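Local coordinates for alpha-galactosidase (Thermus thermophilus, PDB 6LCJ), which probably hydrolyses terminal alpha-galactosyl residues from galactosides, as a hexameric glycoside hydrolase of family GH36, at residues V355-E366 and T376-T387; V399-R407 and M418-H426. One frame throughout, in Å; residues are numbered along the deposited sequence.

Contact 1: residues V355-E366 and T376-T387; sequences VGPDVAPYWDNE and TGPGLRNALRST
Val355 rests CG2 on the side chain of Thr387 where the chain leaves strand 352-354 for the long loop of a beta-alpha-beta crossover in the TIM barrel; helix 380-388, against which this loop folds, leads on to the next strand. Pro357 wedges in behind: CB meets Thr376 O and Gly377 O, while CD lies 3.5 Å from Asn382 O. Asp358 joins through its main chain, its O accepting at 2.9 Å from the N of Gly379, the N-cap residue of the helix, whereas its carboxylate pairs with Arg354. Val359 sets CG1 3.6 Å from Ala383 CB and also reaches Leu380 CD1. The carbonyls of Tyr362 and Trp363 then take Leu380 N and Arg381 N, each 3.1 Å from its acceptor and in the carbonyl plane. Although the CB of Trp363 starts away from the helix, CG lies anti to the backbone N (chi1 -177°), which brings the indole back: Arg381 CB sits over its six-membered ring in a CH-pi contact, and Leu380 CD2 meets its edge at CZ3. A serine here would probably strip the Arg381 chain of its aromatic support and open a gap beside Leu380. Asp364 OD2 forms a salt bridge with Arg381 NH1 (3.5 Å), the hydrogen bond within it weak, while OD1, bonded also to Ser369, accepts from a water that also donates to Trp363 O and whose oxygen accepts from Asn382 N, 2.9 Å away.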
loop_
_atom_site.group_PDB
_atom_site.type_symbol
_atom_site.label_atom_id
_atom_site.label_comp_id
_atom_site.label_asym_id
_atom_site.label_seq_id
_atom_site.Cartn_x
_atom_site.Cartn_y
_atom_site.Cartn_z
ATOM N N VAL E 355 -42.353 -2.461 5.607
ATOM C CA VAL E 355 -41.487 -1.669 6.474
ATOM C C VAL E 355 -40.304 -2.461 7.013
ATOM O O VAL E 355 -39.538 -1.931 7.819
ATOM C CB VAL E 355 -42.272 -1.044 7.647
ATOM C CG1 VAL E 355 -43.210 0.035 7.157
ATOM C CG2 VAL E 355 -43.027 -2.125 8.377
ATOM N N GLY E 356 -40.131 -3.706 6.605
ATOM C CA GLY E 356 -38.971 -4.456 7.015
ATOM C C GLY E 356 -38.465 -5.423 5.963
ATOM O O GLY E 356 -39.121 -5.702 4.948
ATOM N N PRO E 357 -37.265 -5.956 6.204
ATOM C CA PRO E 357 -36.779 -7.098 5.426
ATOM C C PRO E 357 -37.814 -8.194 5.303
ATOM O O PRO E 357 -38.741 -8.300 6.114
ATOM C CB PRO E 357 -35.573 -7.584 6.237
ATOM C CG PRO E 357 -35.128 -6.403 7.008
ATOM C CD PRO E 357 -36.364 -5.622 7.324
ATOM N N ASP E 358 -37.667 -9.006 4.267
ATOM C CA ASP E 358 -38.477 -10.204 4.127
ATOM C C ASP E 358 -38.432 -11.046 5.396
ATOM O O ASP E 358 -37.371 -11.248 6.000
ATOM C CB ASP E 358 -37.960 -11.041 2.962
ATOM C CG ASP E 358 -38.264 -10.433 1.634
ATOM O OD1 ASP E 358 -38.923 -9.354 1.586
ATOM O OD2 ASP E 358 -37.844 -11.055 0.633
ATOM N N VAL E 359 -39.584 -11.570 5.781
ATOM C CA VAL E 359 -39.557 -12.691 6.703
ATOM C C VAL E 359 -38.966 -13.876 5.955
ATOM O O VAL E 359 -38.805 -13.856 4.733
ATOM C CB VAL E 359 -40.949 -13.027 7.266
ATOM C CG1 VAL E 359 -41.461 -11.876 8.128
ATOM C CG2 VAL E 359 -41.906 -13.357 6.127
ATOM N N ALA E 360 -38.617 -14.904 6.692
ATOM C CA ALA E 360 -38.131 -16.148 6.119
ATOM C C ALA E 360 -38.558 -17.236 7.081
ATOM O O ALA E 360 -38.973 -16.939 8.211
ATOM C CB ALA E 360 -36.605 -16.117 5.931
ATOM N N PRO E 361 -38.482 -18.526 6.671
ATOM C CA PRO E 361 -38.858 -19.610 7.584
ATOM C C PRO E 361 -37.751 -19.951 8.588
ATOM O O PRO E 361 -37.442 -21.117 8.828
ATOM C CB PRO E 361 -39.168 -20.769 6.631
ATOM C CG PRO E 361 -38.467 -20.460 5.348
ATOM C CD PRO E 361 -37.947 -19.049 5.399
ATOM N N TYR E 362 -37.132 -18.920 9.157
ATOM C CA TYR E 362 -36.038 -19.102 10.105
ATOM C C TYR E 362 -35.789 -17.787 10.826
ATOM O O TYR E 362 -36.181 -16.712 10.359
ATOM C CB TYR E 362 -34.744 -19.613 9.441
ATOM C CG TYR E 362 -34.297 -18.902 8.192
ATOM C CD1 TYR E 362 -33.620 -17.681 8.254
ATOM C CD2 TYR E 362 -34.525 -19.460 6.940
ATOM C CE1 TYR E 362 -33.199 -17.037 7.090
ATOM C CE2 TYR E 362 -34.102 -18.834 5.779
ATOM C CZ TYR E 362 -33.442 -17.624 5.851
ATOM O OH TYR E 362 -33.042 -17.007 4.675
ATOM N N TRP E 363 -35.149 -17.893 11.991
ATOM C CA TRP E 363 -34.972 -16.715 12.829
ATOM C C TRP E 363 -33.949 -15.765 12.217
ATOM O O TRP E 363 -34.214 -14.570 12.071
ATOM C CB TRP E 363 -34.572 -17.130 14.251
ATOM C CG TRP E 363 -34.444 -15.984 15.190
ATOM C CD1 TRP E 363 -33.297 -15.535 15.761
ATOM C CD2 TRP E 363 -35.491 -15.102 15.644
ATOM N NE1 TRP E 363 -33.557 -14.443 16.556
ATOM C CE2 TRP E 363 -34.896 -14.161 16.511
ATOM C CE3 TRP E 363 -36.875 -15.030 15.415
ATOM C CZ2 TRP E 363 -35.627 -13.149 17.144
ATOM C CZ3 TRP E 363 -37.609 -14.033 16.056
ATOM C CH2 TRP E 363 -36.981 -13.107 16.911
ATOM N N ASP E 364 -32.785 -16.280 11.840
ATOM C CA ASP E 364 -31.720 -15.408 11.374
ATOM C C ASP E 364 -30.613 -16.203 10.687
ATOM O O ASP E 364 -30.030 -17.109 11.285
ATOM C CB ASP E 364 -31.165 -14.603 12.553
ATOM C CG ASP E 364 -30.249 -13.467 12.117
ATOM O OD1 ASP E 364 -30.559 -12.784 11.112
ATOM O OD2 ASP E 364 -29.233 -13.233 12.799
ATOM N N ASN E 365 -30.324 -15.889 9.432
ATOM C CA ASN E 365 -29.142 -16.418 8.772
ATOM C C ASN E 365 -27.951 -15.600 9.260
ATOM O O ASN E 365 -27.734 -14.466 8.819
ATOM C CB ASN E 365 -29.294 -16.360 7.257
ATOM C CG ASN E 365 -28.055 -16.881 6.526
ATOM O OD1 ASN E 365 -26.979 -16.998 7.097
ATOM N ND2 ASN E 365 -28.208 -17.182 5.254
ATOM N N GLU E 366 -27.152 -16.179 10.159
ATOM C CA GLU E 366 -26.113 -15.374 10.789
ATOM C C GLU E 366 -24.844 -15.271 9.960
ATOM O O GLU E 366 -24.027 -14.390 10.226
ATOM C CB GLU E 366 -25.800 -15.899 12.195
ATOM C CG GLU E 366 -26.750 -15.280 13.269
ATOM C CD GLU E 366 -26.241 -13.960 13.885
ATOM O OE1 GLU E 366 -25.600 -13.998 14.967
ATOM O OE2 GLU E 366 -26.493 -12.881 13.280
ATOM N N THR E 376 -30.410 -6.616 6.361
ATOM C CA THR E 376 -31.537 -6.401 5.466
ATOM C C THR E 376 -31.957 -7.669 4.735
ATOM O O THR E 376 -32.899 -7.622 3.932
ATOM C CB THR E 376 -31.224 -5.299 4.427
ATOM O OG1 THR E 376 -30.396 -5.829 3.384
ATOM C CG2 THR E 376 -30.544 -4.088 5.064
ATOM N N GLY E 377 -31.300 -8.797 4.990
ATOM C CA GLY E 377 -31.637 -10.025 4.316
ATOM C C GLY E 377 -32.823 -10.704 4.966
ATOM O O GLY E 377 -33.197 -10.395 6.102
ATOM N N PRO E 378 -33.425 -11.659 4.254
ATOM C CA PRO E 378 -34.582 -12.385 4.799
ATOM C C PRO E 378 -34.291 -13.025 6.147
ATOM O O PRO E 378 -33.219 -13.596 6.375
ATOM C CB PRO E 378 -34.871 -13.447 3.734
ATOM C CG PRO E 378 -34.285 -12.882 2.474
ATOM C CD PRO E 378 -33.084 -12.090 2.889
ATOM N N GLY E 379 -35.282 -12.941 7.038
ATOM C CA GLY E 379 -35.184 -13.517 8.364
ATOM C C GLY E 379 -36.179 -12.867 9.297
ATOM O O GLY E 379 -36.383 -11.650 9.232
ATOM N N LEU E 380 -36.818 -13.662 10.157
ATOM C CA LEU E 380 -37.870 -13.112 11.004
ATOM C C LEU E 380 -37.327 -12.022 11.923
ATOM O O LEU E 380 -37.964 -10.980 12.113
ATOM C CB LEU E 380 -38.528 -14.226 11.815
ATOM C CG LEU E 380 -39.667 -13.711 12.693
ATOM C CD1 LEU E 380 -40.693 -12.975 11.830
ATOM C CD2 LEU E 380 -40.311 -14.841 13.483
ATOM N N ARG E 381 -36.152 -12.242 12.498
ATOM C CA ARG E 381 -35.594 -11.253 13.409
ATOM C C ARG E 381 -35.317 -9.938 12.697
ATOM O O ARG E 381 -35.663 -8.866 13.204
ATOM C CB ARG E 381 -34.321 -11.780 14.035
ATOM C CG ARG E 381 -33.769 -10.836 15.015
ATOM C CD ARG E 381 -32.285 -10.824 14.957
ATOM N NE ARG E 381 -31.703 -10.561 16.265
ATOM C CZ ARG E 381 -30.436 -10.800 16.568
ATOM N NH1 ARG E 381 -29.616 -11.309 15.650
ATOM N NH2 ARG E 381 -29.985 -10.526 17.783
ATOM N N ASN E 382 -34.672 -9.999 11.528
ATOM C CA ASN E 382 -34.438 -8.789 10.749
ATOM C C ASN E 382 -35.752 -8.119 10.403
ATOM O O ASN E 382 -35.881 -6.897 10.518
ATOM C CB ASN E 382 -33.668 -9.113 9.473
ATOM C CG ASN E 382 -32.212 -9.481 9.722
ATOM O OD1 ASN E 382 -31.663 -9.293 10.803
ATOM N ND2 ASN E 382 -31.588 -10.015 8.700
ATOM N N ALA E 383 -36.742 -8.912 9.971
ATOM C CA ALA E 383 -38.070 -8.380 9.694
ATOM C C ALA E 383 -38.618 -7.639 10.902
ATOM O O ALA E 383 -38.989 -6.462 10.817
ATOM C CB ALA E 383 -39.015 -9.509 9.288
ATOM N N LEU E 384 -38.639 -8.317 12.053
ATOM C CA LEU E 384 -39.229 -7.729 13.249
ATOM C C LEU E 384 -38.501 -6.451 13.655
ATOM O O LEU E 384 -39.142 -5.464 14.028
ATOM C CB LEU E 384 -39.224 -8.748 14.391
ATOM C CG LEU E 384 -40.194 -9.930 14.297
ATOM C CD1 LEU E 384 -39.828 -10.949 15.352
ATOM C CD2 LEU E 384 -41.661 -9.521 14.447
ATOM N N ARG E 385 -37.167 -6.434 13.551
ATOM C CA ARG E 385 -36.408 -5.302 14.088
ATOM C C ARG E 385 -36.758 -3.994 13.382
ATOM O O ARG E 385 -36.926 -2.958 14.034
ATOM C CB ARG E 385 -34.905 -5.554 13.999
ATOM C CG ARG E 385 -34.082 -4.366 14.521
ATOM C CD ARG E 385 -32.641 -4.755 14.868
ATOM N NE ARG E 385 -31.999 -5.222 13.657
ATOM C CZ ARG E 385 -31.641 -6.479 13.429
ATOM N NH1 ARG E 385 -31.815 -7.412 14.365
ATOM N NH2 ARG E 385 -31.113 -6.802 12.254
ATOM N N SER E 386 -36.863 -4.014 12.048
ATOM C CA SER E 386 -37.126 -2.780 11.313
ATOM C C SER E 386 -38.596 -2.388 11.382
ATOM O O SER E 386 -38.919 -1.200 11.507
ATOM C CB SER E 386 -36.674 -2.923 9.858
ATOM O OG SER E 386 -35.258 -2.840 9.768
ATOM N N THR E 387 -39.494 -3.372 11.283
ATOM C CA THR E 387 -40.925 -3.111 11.398
ATOM C C THR E 387 -41.264 -2.452 12.729
ATOM O O THR E 387 -41.990 -1.450 12.775
ATOM C CB THR E 387 -41.689 -4.421 11.246
ATOM O OG1 THR E 387 -41.484 -4.936 9.933
ATOM C CG2 THR E 387 -43.185 -4.222 11.511
HETATM O O HOH W 1 -35.131 -8.929 2.469
HETATM O O HOH W 2 -33.068 -12.313 10.759
#

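Contact 2: residues V399-R407 and M418-H426; sequences VDPDVVYFR and MRLQEALAH
Gln421 inserts its amide into the loop after strand 398-400, and the contact is closest there. The chain leaves the helix with CG opposite its own N (chi1 -178°) and then bends at chi2, which brings NE2 to donate to Pro401 O at 3.0 Å and to Val403 O at 2.9 Å. Pro401 O lies in the plane of the amide, yet both carbonyls are met from above their own planes. A water donating to both Gln421 OE1 and Pro401 O helps fix the rotation of the group. Next to it Val404 straddles the helix surface, CG1 against Glu422 CA and CB, CG2 3.7 Å from Ala425 CB. This is the strand-to-helix connection of a further beta-alpha unit of the TIM barrel, with helix 415-428 leading to strand 431-433; an Asx turn, Asp402 N to Asp400 OD1, shapes the start of the loop. Past Val404 the fit is looser and water takes over. One water accepts from Tyr405 N and donates to Met418 O; another donates to Tyr405 O and to Glu422 OE1, on a partly exposed side chain. Met418 stretches across this end, placing SD 3.8 Å from Tyr405 CB and 3.5 Å from Arg407 O.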
loop_
_atom_site.group_PDB
_atom_site.type_symbol
_atom_site.label_atom_id
_atom_site.label_comp_id
_atom_site.label_asym_id
_atom_site.label_seq_id
_atom_site.Cartn_x
_atom_site.Cartn_y
_atom_site.Cartn_z
ATOM N N VAL E 399 -49.446 -0.530 7.140
ATOM C CA VAL E 399 -48.090 -0.984 7.410
ATOM C C VAL E 399 -48.057 -2.503 7.308
ATOM O O VAL E 399 -48.731 -3.206 8.072
ATOM C CB VAL E 399 -47.623 -0.503 8.787
ATOM C CG1 VAL E 399 -46.346 -1.223 9.181
ATOM C CG2 VAL E 399 -47.432 1.002 8.752
ATOM N N ASP E 400 -47.290 -3.008 6.347
ATOM C CA ASP E 400 -47.205 -4.439 6.116
ATOM C C ASP E 400 -46.003 -5.025 6.847
ATOM O O ASP E 400 -44.865 -4.701 6.491
ATOM C CB ASP E 400 -47.103 -4.707 4.623
ATOM C CG ASP E 400 -47.078 -6.185 4.296
ATOM O OD1 ASP E 400 -47.272 -7.012 5.232
ATOM O OD2 ASP E 400 -46.884 -6.520 3.094
ATOM N N PRO E 401 -46.185 -5.893 7.845
ATOM C CA PRO E 401 -45.030 -6.464 8.551
ATOM C C PRO E 401 -44.475 -7.706 7.876
ATOM O O PRO E 401 -43.530 -8.304 8.407
ATOM C CB PRO E 401 -45.610 -6.807 9.940
ATOM C CG PRO E 401 -47.021 -7.235 9.622
ATOM C CD PRO E 401 -47.450 -6.484 8.326
ATOM N N ASP E 402 -45.048 -8.063 6.720
ATOM C CA ASP E 402 -44.814 -9.277 5.937
ATOM C C ASP E 402 -45.611 -10.442 6.522
ATOM O O ASP E 402 -46.332 -10.270 7.510
ATOM C CB ASP E 402 -43.325 -9.602 5.803
ATOM C CG ASP E 402 -43.004 -10.196 4.459
ATOM O OD1 ASP E 402 -43.971 -10.524 3.745
ATOM O OD2 ASP E 402 -41.809 -10.361 4.119
ATOM N N VAL E 403 -45.536 -11.616 5.896
ATOM C CA VAL E 403 -46.516 -12.671 6.173
ATOM C C VAL E 403 -46.345 -13.280 7.562
ATOM O O VAL E 403 -45.318 -13.097 8.230
ATOM C CB VAL E 403 -46.466 -13.772 5.092
ATOM C CG1 VAL E 403 -46.544 -13.155 3.719
ATOM C CG2 VAL E 403 -45.205 -14.614 5.251
ATOM N N VAL E 404 -47.371 -14.004 7.995
ATOM C CA VAL E 404 -47.388 -14.729 9.259
ATOM C C VAL E 404 -47.304 -16.209 8.933
ATOM O O VAL E 404 -48.022 -16.695 8.053
ATOM C CB VAL E 404 -48.665 -14.428 10.065
ATOM C CG1 VAL E 404 -48.577 -15.026 11.459
ATOM C CG2 VAL E 404 -48.910 -12.940 10.126
ATOM N N TYR E 405 -46.434 -16.922 9.631
ATOM C CA TYR E 405 -46.391 -18.367 9.502
ATOM C C TYR E 405 -47.298 -18.994 10.548
ATOM O O TYR E 405 -47.364 -18.530 11.691
ATOM C CB TYR E 405 -44.965 -18.904 9.660
ATOM C CG TYR E 405 -44.015 -18.479 8.566
ATOM C CD1 TYR E 405 -43.879 -19.219 7.400
ATOM C CD2 TYR E 405 -43.246 -17.326 8.708
ATOM C CE1 TYR E 405 -43.000 -18.814 6.395
ATOM C CE2 TYR E 405 -42.359 -16.918 7.719
ATOM C CZ TYR E 405 -42.243 -17.655 6.569
ATOM O OH TYR E 405 -41.353 -17.244 5.608
ATOM N N PHE E 406 -48.011 -20.038 10.137
ATOM C CA PHE E 406 -48.682 -20.958 11.042
ATOM C C PHE E 406 -48.196 -22.386 10.896
ATOM O O PHE E 406 -48.234 -23.144 11.860
ATOM C CB PHE E 406 -50.199 -20.924 10.821
ATOM C CG PHE E 406 -50.809 -19.595 11.120
ATOM C CD1 PHE E 406 -50.878 -18.619 10.133
ATOM C CD2 PHE E 406 -51.281 -19.308 12.391
ATOM C CE1 PHE E 406 -51.418 -17.391 10.403
ATOM C CE2 PHE E 406 -51.830 -18.086 12.674
ATOM C CZ PHE E 406 -51.908 -17.118 11.683
ATOM N N ARG E 407 -47.723 -22.764 9.722
ATOM C CA ARG E 407 -47.211 -24.105 9.535
ATOM C C ARG E 407 -45.977 -24.348 10.396
ATOM O O ARG E 407 -45.248 -23.429 10.777
ATOM C CB ARG E 407 -46.881 -24.330 8.064
ATOM C CG ARG E 407 -45.794 -23.429 7.527
ATOM C CD ARG E 407 -45.718 -23.609 6.022
ATOM N NE ARG E 407 -44.387 -23.396 5.478
ATOM C CZ ARG E 407 -44.026 -22.325 4.781
ATOM N NH1 ARG E 407 -44.893 -21.340 4.549
ATOM N NH2 ARG E 407 -42.791 -22.242 4.314
ATOM N N MET E 418 -42.907 -17.537 15.963
ATOM C CA MET E 418 -44.026 -17.222 15.076
ATOM C C MET E 418 -45.059 -16.303 15.732
ATOM O O MET E 418 -45.726 -15.525 15.042
ATOM C CB MET E 418 -44.702 -18.507 14.620
ATOM C CG MET E 418 -43.940 -19.265 13.593
ATOM S SD MET E 418 -44.855 -20.701 12.998
ATOM C CE MET E 418 -44.049 -22.031 13.926
ATOM N N ARG E 419 -45.225 -16.391 17.051
ATOM C CA ARG E 419 -46.211 -15.566 17.736
ATOM C C ARG E 419 -45.824 -14.091 17.731
ATOM O O ARG E 419 -46.702 -13.219 17.721
ATOM C CB ARG E 419 -46.382 -16.083 19.162
ATOM C CG ARG E 419 -47.311 -15.267 20.039
ATOM C CD ARG E 419 -47.855 -16.112 21.200
ATOM N NE ARG E 419 -48.921 -17.040 20.795
ATOM C CZ ARG E 419 -48.753 -18.357 20.634
ATOM N NH1 ARG E 419 -47.556 -18.912 20.832
ATOM N NH2 ARG E 419 -49.786 -19.120 20.275
ATOM N N LEU E 420 -44.524 -13.787 17.754
ATOM C CA LEU E 420 -44.091 -12.394 17.650
ATOM C C LEU E 420 -44.546 -11.767 16.333
ATOM O O LEU E 420 -45.014 -10.621 16.306
ATOM C CB LEU E 420 -42.571 -12.307 17.770
ATOM C CG LEU E 420 -41.913 -12.887 19.018
ATOM C CD1 LEU E 420 -40.410 -12.737 18.894
ATOM C CD2 LEU E 420 -42.423 -12.197 20.252
ATOM N N GLN E 421 -44.397 -12.507 15.230
ATOM C CA GLN E 421 -44.853 -12.028 13.937
ATOM C C GLN E 421 -46.373 -11.906 13.903
ATOM O O GLN E 421 -46.910 -10.897 13.438
ATOM C CB GLN E 421 -44.324 -12.964 12.839
ATOM C CG GLN E 421 -44.653 -12.593 11.383
ATOM C CD GLN E 421 -44.097 -11.247 10.959
ATOM O OE1 GLN E 421 -43.373 -10.591 11.712
ATOM N NE2 GLN E 421 -44.419 -10.834 9.726
ATOM N N GLU E 422 -47.082 -12.906 14.413
ATOM C CA GLU E 422 -48.540 -12.840 14.415
ATOM C C GLU E 422 -49.051 -11.609 15.162
ATOM O O GLU E 422 -50.018 -10.967 14.729
ATOM C CB GLU E 422 -49.111 -14.113 15.025
ATOM C CG GLU E 422 -50.585 -14.284 14.790
ATOM C CD GLU E 422 -51.191 -15.280 15.740
ATOM O OE1 GLU E 422 -51.119 -16.486 15.436
ATOM O OE2 GLU E 422 -51.736 -14.867 16.792
ATOM N N ALA E 423 -48.410 -11.259 16.283
ATOM C CA ALA E 423 -48.859 -10.115 17.075
ATOM C C ALA E 423 -48.730 -8.805 16.300
ATOM O O ALA E 423 -49.591 -7.924 16.415
ATOM C CB ALA E 423 -48.071 -10.044 18.381
ATOM N N LEU E 424 -47.664 -8.655 15.508
ATOM C CA LEU E 424 -47.512 -7.439 14.710
ATOM C C LEU E 424 -48.549 -7.348 13.594
ATOM O O LEU E 424 -48.954 -6.239 13.230
ATOM C CB LEU E 424 -46.100 -7.351 14.128
ATOM C CG LEU E 424 -44.987 -6.964 15.107
ATOM C CD1 LEU E 424 -43.782 -6.473 14.344
ATOM C CD2 LEU E 424 -45.449 -5.924 16.104
ATOM N N ALA E 425 -48.994 -8.480 13.039
ATOM C CA ALA E 425 -50.120 -8.444 12.105
ATOM C C ALA E 425 -51.399 -7.966 12.794
ATOM O O ALA E 425 -52.158 -7.171 12.230
ATOM C CB ALA E 425 -50.344 -9.820 11.477
ATOM N N HIS E 426 -51.659 -8.438 14.012
ATOM C CA HIS E 426 -52.821 -7.938 14.741
ATOM C C HIS E 426 -52.699 -6.441 14.995
ATOM O O HIS E 426 -53.658 -5.695 14.796
ATOM C CB HIS E 426 -52.988 -8.685 16.060
ATOM C CG HIS E 426 -53.536 -10.069 15.917
ATOM N ND1 HIS E 426 -54.685 -10.346 15.211
ATOM C CD2 HIS E 426 -53.106 -11.253 16.419
ATOM C CE1 HIS E 426 -54.933 -11.642 15.269
ATOM N NE2 HIS E 426 -53.994 -12.214 15.999
HETATM O O HOH W 3 -42.126 -8.004 11.164
HETATM O O HOH W 4 -45.540 -16.347 12.146
HETATM O O HOH W 5 -48.679 -17.585 14.497
#

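Contacts 1 and 2 belong to successive beta-alpha units of one barrel, helix 380-388 being followed in the chain by strand 398-400, and their centres lie about 12 Å apart. The loops touch directly: Asp402 OD2 probably accepts a hydrogen bond from Val359 N at 3.0 Å, and Tyr405 OH packs 3.2 Å from Ala360 C. On the helical side Gln421 of contact 2 also lies against Leu380 and Leu384 of contact 1. Both loops follow barrel strands on the side where TIM-barrel enzymes carry their active sites. Contact 1 also reaches the assembly, Asn365 bonding to Asn365 of a second subunit, whereas no other protein chain of the assembly touches contact 2.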